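Local coordinates for allantoicase (PDB 1O59), which hydrolyses allantoate to (S)-ureidoglycolate and urea, letting yeast use purines as a secondary nitrogen source, at residues V46-D51 against Y93-I98; S126-Y131 against K178-P183. All coordinates share one frame; numbering follows the deposited sequence.

How the contacts relate
Contact 1 and contact 2 are two strand pairings of one five-stranded antiparallel sheet, their centres about 9 Å apart. Strand 94-99 of contact 1 lies next to strand 176-182 of contact 2, and probable hydrogen bonds join them, Asp94 O to Met181 N at 2.8 Å and Val96 O to Leu179 N at 2.9 Å. The order across the sheet therefore runs from 45-49, an outermost strand, through 94-99 and 176-182 to 124-130, with 147-154 beyond. Trp83 packs against both Val96 and Leu179, so one face is shared. On the opposite face Glu141 OE2 receives Tyr93 OH and pairs with Lys178 NZ.

Contact 1: residues V46-D51 against Y93-I98; sequences VVSFSD and YDWVII
Ser50 and Asp94 meet through their polar ends, Ser50 OG giving its proton to Asp94 OD1 in a very short bond of 2.5 Å. The same OG also accepts the backbone N-H of Trp95, with N to OG 3.0 Å, so a small hydroxyl both donates and accepts where the first strand has already given way to loop. Its chi1 of 57°, which sets OG between the backbone N and the carbonyl carbon, suits this double task. Asp94 OD2 is satisfied elsewhere, by a salt bridge to Arg86 and a hydrogen bond from Thr85, while Asp51 OD2 accepts backbone N-H groups of Arg86 and Trp53. Ser50 N bonds to Trp95 O at 2.9 Å, and Ser48 O takes Ile97 N, also at 2.9 Å, from 39° out of the carbonyl plane. Further along, Ile97 is matched by two residues, Val47 and Ser48, the mark of a classic beta bulge, which shifts the antiparallel register by one. Ile97 O accordingly accepts twice: firmly from Val47 N at 2.8 Å, weakly from Ser48 N at 3.5 Å. Val46, Val96 and Ile98 bring branched aliphatic side chains to one face of the sheet, and Phe49 sets its CB against Val96 CB there; Val46 CG1 meets Val96 CG2 at 3.8 Å, the two side chains crossing at about a right angle. On the other face Trp95 spreads its indole across Phe49 and Ser50, with Ser50 CB in a CH-pi contact 3.6 Å from the five-membered ring centroid. An alanine in place of Trp95 would probably open a gap beside Ser48 and leave Ser50 CB and the Phe49 backbone without their aromatic cover. At the indole edge, near its plane, lies Ser48 OG.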
loop_
_atom_site.group_PDB
_atom_site.type_symbol
_atom_site.label_atom_id
_atom_site.label_comp_id
_atom_site.label_asym_id
_atom_site.label_seq_id
_atom_site.Cartn_x
_atom_site.Cartn_y
_atom_site.Cartn_z
ATOM N N VAL A 46 1.234 -13.255 -6.794
ATOM C CA VAL A 46 1.946 -13.679 -7.974
ATOM C C VAL A 46 1.198 -14.832 -8.628
ATOM O O VAL A 46 1.033 -15.896 -8.050
ATOM C CB VAL A 46 3.412 -14.055 -7.675
ATOM C CG1 VAL A 46 4.093 -14.525 -8.936
ATOM C CG2 VAL A 46 4.163 -12.842 -7.094
ATOM N N VAL A 47 0.773 -14.588 -9.861
ATOM C CA VAL A 47 0.027 -15.530 -10.673
ATOM C C VAL A 47 0.978 -16.428 -11.419
ATOM O O VAL A 47 0.777 -17.641 -11.487
ATOM C CB VAL A 47 -0.812 -14.802 -11.742
ATOM C CG1 VAL A 47 -1.552 -15.822 -12.668
ATOM C CG2 VAL A 47 -1.775 -13.820 -11.102
ATOM N N SER A 48 1.994 -15.823 -12.022
ATOM C CA SER A 48 2.919 -16.577 -12.837
ATOM C C SER A 48 4.219 -15.867 -13.061
ATOM O O SER A 48 4.361 -14.715 -12.717
ATOM C CB SER A 48 2.294 -16.876 -14.195
ATOM O OG SER A 48 3.009 -17.946 -14.827
ATOM N N PHE A 49 5.175 -16.568 -13.665
ATOM C CA PHE A 49 6.480 -15.983 -13.922
ATOM C C PHE A 49 7.148 -16.846 -14.972
ATOM O O PHE A 49 6.773 -18.008 -15.180
ATOM C CB PHE A 49 7.319 -15.893 -12.618
ATOM C CG PHE A 49 7.288 -17.169 -11.813
ATOM C CD1 PHE A 49 8.181 -18.207 -12.093
ATOM C CD2 PHE A 49 6.315 -17.370 -10.831
ATOM C CE1 PHE A 49 8.114 -19.410 -11.398
ATOM C CE2 PHE A 49 6.261 -18.567 -10.121
ATOM C CZ PHE A 49 7.158 -19.596 -10.415
ATOM N N SER A 50 8.116 -16.242 -15.651
ATOM C CA SER A 50 8.925 -16.919 -16.654
ATOM C C SER A 50 9.928 -17.869 -16.012
ATOM O O SER A 50 10.234 -18.922 -16.543
ATOM C CB SER A 50 9.705 -15.873 -17.477
ATOM O OG SER A 50 10.510 -15.045 -16.653
ATOM N N ASP A 51 10.483 -17.439 -14.892
ATOM C CA ASP A 51 11.620 -18.082 -14.273
ATOM C C ASP A 51 11.807 -17.448 -12.904
ATOM O O ASP A 51 11.366 -16.351 -12.692
ATOM C CB ASP A 51 12.889 -17.865 -15.078
ATOM C CG ASP A 51 14.040 -18.702 -14.566
ATOM O OD1 ASP A 51 14.002 -19.935 -14.763
ATOM O OD2 ASP A 51 15.000 -18.237 -13.931
ATOM N N TYR A 93 12.879 -10.988 -22.660
ATOM C CA TYR A 93 12.638 -10.576 -21.277
ATOM C C TYR A 93 12.117 -11.714 -20.405
ATOM O O TYR A 93 11.476 -12.644 -20.879
ATOM C CB TYR A 93 11.664 -9.375 -21.207
ATOM C CG TYR A 93 10.331 -9.643 -21.858
ATOM C CD1 TYR A 93 9.330 -10.294 -21.170
ATOM C CD2 TYR A 93 10.097 -9.299 -23.173
ATOM C CE1 TYR A 93 8.114 -10.582 -21.774
ATOM C CE2 TYR A 93 8.892 -9.579 -23.789
ATOM C CZ TYR A 93 7.904 -10.217 -23.079
ATOM O OH TYR A 93 6.705 -10.501 -23.666
ATOM N N ASP A 94 12.456 -11.629 -19.123
ATOM C CA ASP A 94 11.768 -12.370 -18.077
ATOM C C ASP A 94 10.577 -11.542 -17.610
ATOM O O ASP A 94 10.562 -10.316 -17.780
ATOM C CB ASP A 94 12.696 -12.641 -16.881
ATOM C CG ASP A 94 13.511 -13.901 -17.047
ATOM O OD1 ASP A 94 12.894 -14.964 -17.356
ATOM O OD2 ASP A 94 14.769 -13.904 -16.888
ATOM N N TRP A 95 9.594 -12.223 -17.019
ATOM C CA TRP A 95 8.370 -11.575 -16.598
ATOM C C TRP A 95 7.691 -12.224 -15.384
ATOM O O TRP A 95 7.917 -13.392 -15.051
ATOM C CB TRP A 95 7.372 -11.531 -17.743
ATOM C CG TRP A 95 7.146 -12.849 -18.329
ATOM C CD1 TRP A 95 7.774 -13.363 -19.401
ATOM C CD2 TRP A 95 6.212 -13.845 -17.888
ATOM N NE1 TRP A 95 7.315 -14.633 -19.646
ATOM C CE2 TRP A 95 6.352 -14.947 -18.727
ATOM C CE3 TRP A 95 5.276 -13.917 -16.858
ATOM C CZ2 TRP A 95 5.596 -16.098 -18.574
ATOM C CZ3 TRP A 95 4.535 -15.061 -16.710
ATOM C CH2 TRP A 95 4.694 -16.130 -17.561
ATOM N N VAL A 96 6.855 -11.429 -14.736
ATOM C CA VAL A 96 6.015 -11.900 -13.640
ATOM C C VAL A 96 4.665 -11.221 -13.762
ATOM O O VAL A 96 4.575 -10.010 -14.042
ATOM C CB VAL A 96 6.674 -11.640 -12.239
ATOM C CG1 VAL A 96 7.197 -10.239 -12.126
ATOM C CG2 VAL A 96 5.708 -11.904 -11.126
ATOM N N ILE A 97 3.628 -12.023 -13.571
ATOM C CA ILE A 97 2.284 -11.539 -13.569
ATOM C C ILE A 97 1.748 -11.483 -12.127
ATOM O O ILE A 97 1.901 -12.431 -11.341
ATOM C CB ILE A 97 1.402 -12.423 -14.464
ATOM C CG1 ILE A 97 1.812 -12.279 -15.933
ATOM C CG2 ILE A 97 -0.046 -12.005 -14.333
ATOM C CD1 ILE A 97 1.319 -13.400 -16.832
ATOM N N ILE A 98 1.098 -10.367 -11.792
ATOM C CA ILE A 98 0.612 -10.136 -10.424
ATOM C C ILE A 98 -0.802 -9.604 -10.430
ATOM O O ILE A 98 -1.101 -8.599 -11.094
ATOM C CB ILE A 98 1.502 -9.142 -9.664
ATOM C CG1 ILE A 98 2.973 -9.575 -9.683
ATOM C CG2 ILE A 98 1.075 -9.071 -8.207
ATOM C CD1 ILE A 98 3.939 -8.437 -9.493
#

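Contact 2: residues S126-Y131 against K178-P183; sequences SIEALY and KLKMYP
Glu128 holds CG anti to its carbonyl carbon (chi1 -49°) and continues extended, reaching across to two lysines. Lys178 starts with CG anti to the backbone N and then bends at chi3 (-60°), which places CE beside the carboxylate; Lys180 stays extended beyond CG and crosses the glutamate chain. Each lysine takes its own oxygen: Lys178 NZ stands 3.1 Å from Glu128 OE1, and Lys180 NZ 2.7 Å from Glu128 OE2. Both ammonium groups come from above the carboxylate plane rather than within it. One acid between two long flexible bases thus makes a salt-bridge network that would probably offset part of their charge, Glu141 OE2 adding a second carboxylate at Lys178 NZ as that lysine's stronger partner. Lys178 also makes a cation-pi contact with Trp146.

On the same face, Tyr182 OH donates to Ser126 OG at 2.6 Å. The serine hydroxyl lies at the edge of the phenol ring, near its plane, and a small side chain suits this place because the tyrosine end comes close to the neighbouring strand. Two hydrogen-bonded backbone pairs carry the antiparallel pairing: Lys178 N reaches Glu128 O at 2.8 Å, and Lys180 N reaches Ser126 O at 2.9 Å, each with its return bond.

Between them Ile127 and Leu179 form a non-hydrogen-bonded pair whose apolar chains point to the other face; Ile127 CG1 lies 4.5 Å from Leu179 CD1, and both side chains touch Phe190 of strand 186-196. A polar face backed by an apolar one that packs on a second sheet is consistent with the beta-sandwich of the galactose-binding-domain clan, to which the allantoicase repeat belongs.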
loop_
_atom_site.group_PDB
_atom_site.type_symbol
_atom_site.label_atom_id
_atom_site.label_comp_id
_atom_site.label_asym_id
_atom_site.label_seq_id
_atom_site.Cartn_x
_atom_site.Cartn_y
_atom_site.Cartn_z
ATOM N N SER A 126 10.112 -2.791 -17.958
ATOM C CA SER A 126 8.888 -2.134 -18.409
ATOM C C SER A 126 7.702 -2.775 -17.650
ATOM O O SER A 126 7.829 -3.860 -17.055
ATOM C CB SER A 126 8.735 -2.145 -19.950
ATOM O OG SER A 126 8.409 -3.416 -20.494
ATOM N N ILE A 127 6.580 -2.047 -17.634
ATOM C CA ILE A 127 5.364 -2.512 -16.997
ATOM C C ILE A 127 4.159 -2.396 -17.916
ATOM O O ILE A 127 3.942 -1.379 -18.584
ATOM C CB ILE A 127 5.114 -1.755 -15.692
ATOM C CG1 ILE A 127 6.388 -1.736 -14.825
ATOM C CG2 ILE A 127 3.974 -2.426 -14.896
ATOM C CD1 ILE A 127 6.332 -0.735 -13.658
ATOM N N GLU A 128 3.388 -3.484 -17.935
ATOM C CA GLU A 128 2.108 -3.580 -18.647
ATOM C C GLU A 128 1.024 -3.932 -17.653
ATOM O O GLU A 128 1.309 -4.375 -16.520
ATOM C CB GLU A 128 2.177 -4.652 -19.708
ATOM C CG GLU A 128 3.404 -4.543 -20.609
ATOM C CD GLU A 128 3.384 -5.496 -21.802
ATOM O OE1 GLU A 128 2.598 -6.456 -21.814
ATOM O OE2 GLU A 128 4.189 -5.296 -22.737
ATOM N N ALA A 129 -0.221 -3.697 -18.061
ATOM C CA ALA A 129 -1.375 -4.004 -17.217
ATOM C C ALA A 129 -2.532 -4.517 -18.037
ATOM O O ALA A 129 -2.604 -4.310 -19.234
ATOM C CB ALA A 129 -1.800 -2.782 -16.415
ATOM N N LEU A 130 -3.429 -5.228 -17.376
ATOM C CA LEU A 130 -4.713 -5.542 -17.982
ATOM C C LEU A 130 -5.905 -5.524 -17.015
ATOM O O LEU A 130 -5.766 -5.545 -15.785
ATOM C CB LEU A 130 -4.641 -6.861 -18.780
ATOM C CG LEU A 130 -4.608 -8.285 -18.193
ATOM C CD1 LEU A 130 -5.892 -8.691 -17.411
ATOM C CD2 LEU A 130 -4.382 -9.254 -19.363
ATOM N N TYR A 131 -7.074 -5.486 -17.625
ATOM C CA TYR A 131 -8.334 -5.484 -16.937
ATOM C C TYR A 131 -9.064 -6.801 -17.204
ATOM O O TYR A 131 -9.468 -7.080 -18.336
ATOM C CB TYR A 131 -9.204 -4.328 -17.426
ATOM C CG TYR A 131 -10.473 -4.254 -16.658
ATOM C CD1 TYR A 131 -10.467 -3.763 -15.369
ATOM C CD2 TYR A 131 -11.675 -4.705 -17.191
ATOM C CE1 TYR A 131 -11.615 -3.706 -14.621
ATOM C CE2 TYR A 131 -12.845 -4.643 -16.446
ATOM C CZ TYR A 131 -12.795 -4.143 -15.152
ATOM O OH TYR A 131 -13.906 -4.041 -14.361
ATOM N N LYS A 178 1.912 -6.801 -15.245
ATOM C CA LYS A 178 3.033 -7.570 -15.793
ATOM C C LYS A 178 4.304 -6.747 -15.685
ATOM O O LYS A 178 4.417 -5.637 -16.230
ATOM C CB LYS A 178 2.815 -7.956 -17.268
ATOM C CG LYS A 178 3.635 -9.178 -17.706
ATOM C CD LYS A 178 3.937 -9.248 -19.189
ATOM C CE LYS A 178 2.707 -9.298 -20.035
ATOM N NZ LYS A 178 2.996 -9.507 -21.463
ATOM N N LEU A 179 5.270 -7.311 -14.982
ATOM C CA LEU A 179 6.594 -6.728 -14.890
ATOM C C LEU A 179 7.495 -7.457 -15.863
ATOM O O LEU A 179 7.553 -8.675 -15.867
ATOM C CB LEU A 179 7.101 -6.870 -13.457
ATOM C CG LEU A 179 8.573 -6.576 -13.168
ATOM C CD1 LEU A 179 8.891 -5.118 -13.336
ATOM C CD2 LEU A 179 8.843 -7.061 -11.738
ATOM N N LYS A 180 8.177 -6.699 -16.705
ATOM C CA LYS A 180 9.125 -7.256 -17.661
ATOM C C LYS A 180 10.531 -6.779 -17.286
ATOM O O LYS A 180 10.746 -5.599 -17.070
ATOM C CB LYS A 180 8.797 -6.781 -19.080
ATOM C CG LYS A 180 7.425 -7.149 -19.642
ATOM C CD LYS A 180 7.453 -6.938 -21.178
ATOM C CE LYS A 180 6.215 -7.510 -21.891
ATOM N NZ LYS A 180 6.112 -7.097 -23.356
HETATM N N MSE A 181 11.474 -7.709 -17.216
HETATM C CA MSE A 181 12.902 -7.440 -16.989
HETATM C C MSE A 181 13.701 -7.914 -18.212
HETATM O O MSE A 181 13.630 -9.097 -18.598
HETATM C CB MSE A 181 13.339 -8.218 -15.734
HETATM C CG MSE A 181 14.847 -8.428 -15.542
HETATM SE SE MSE A 181 15.269 -8.997 -13.696
HETATM C CE MSE A 181 14.412 -10.579 -13.698
ATOM N N TYR A 182 14.461 -6.997 -18.798
ATOM C CA TYR A 182 15.185 -7.264 -20.025
ATOM C C TYR A 182 16.696 -7.399 -19.787
ATOM O O TYR A 182 17.343 -6.385 -19.465
ATOM C CB TYR A 182 14.988 -6.117 -21.020
ATOM C CG TYR A 182 13.556 -5.750 -21.370
ATOM C CD1 TYR A 182 12.788 -4.943 -20.524
ATOM C CD2 TYR A 182 13.000 -6.139 -22.590
ATOM C CE1 TYR A 182 11.500 -4.559 -20.867
ATOM C CE2 TYR A 182 11.706 -5.770 -22.944
ATOM C CZ TYR A 182 10.963 -4.976 -22.089
ATOM O OH TYR A 182 9.682 -4.616 -22.449
ATOM N N PRO A 183 17.285 -8.590 -19.972
ATOM C CA PRO A 183 16.620 -9.827 -20.393
ATOM C C PRO A 183 16.428 -10.818 -19.249
ATOM O O PRO A 183 15.663 -11.773 -19.383
ATOM C CB PRO A 183 17.601 -10.403 -21.397
ATOM C CG PRO A 183 18.903 -10.015 -20.833
ATOM C CD PRO A 183 18.727 -8.637 -20.246
#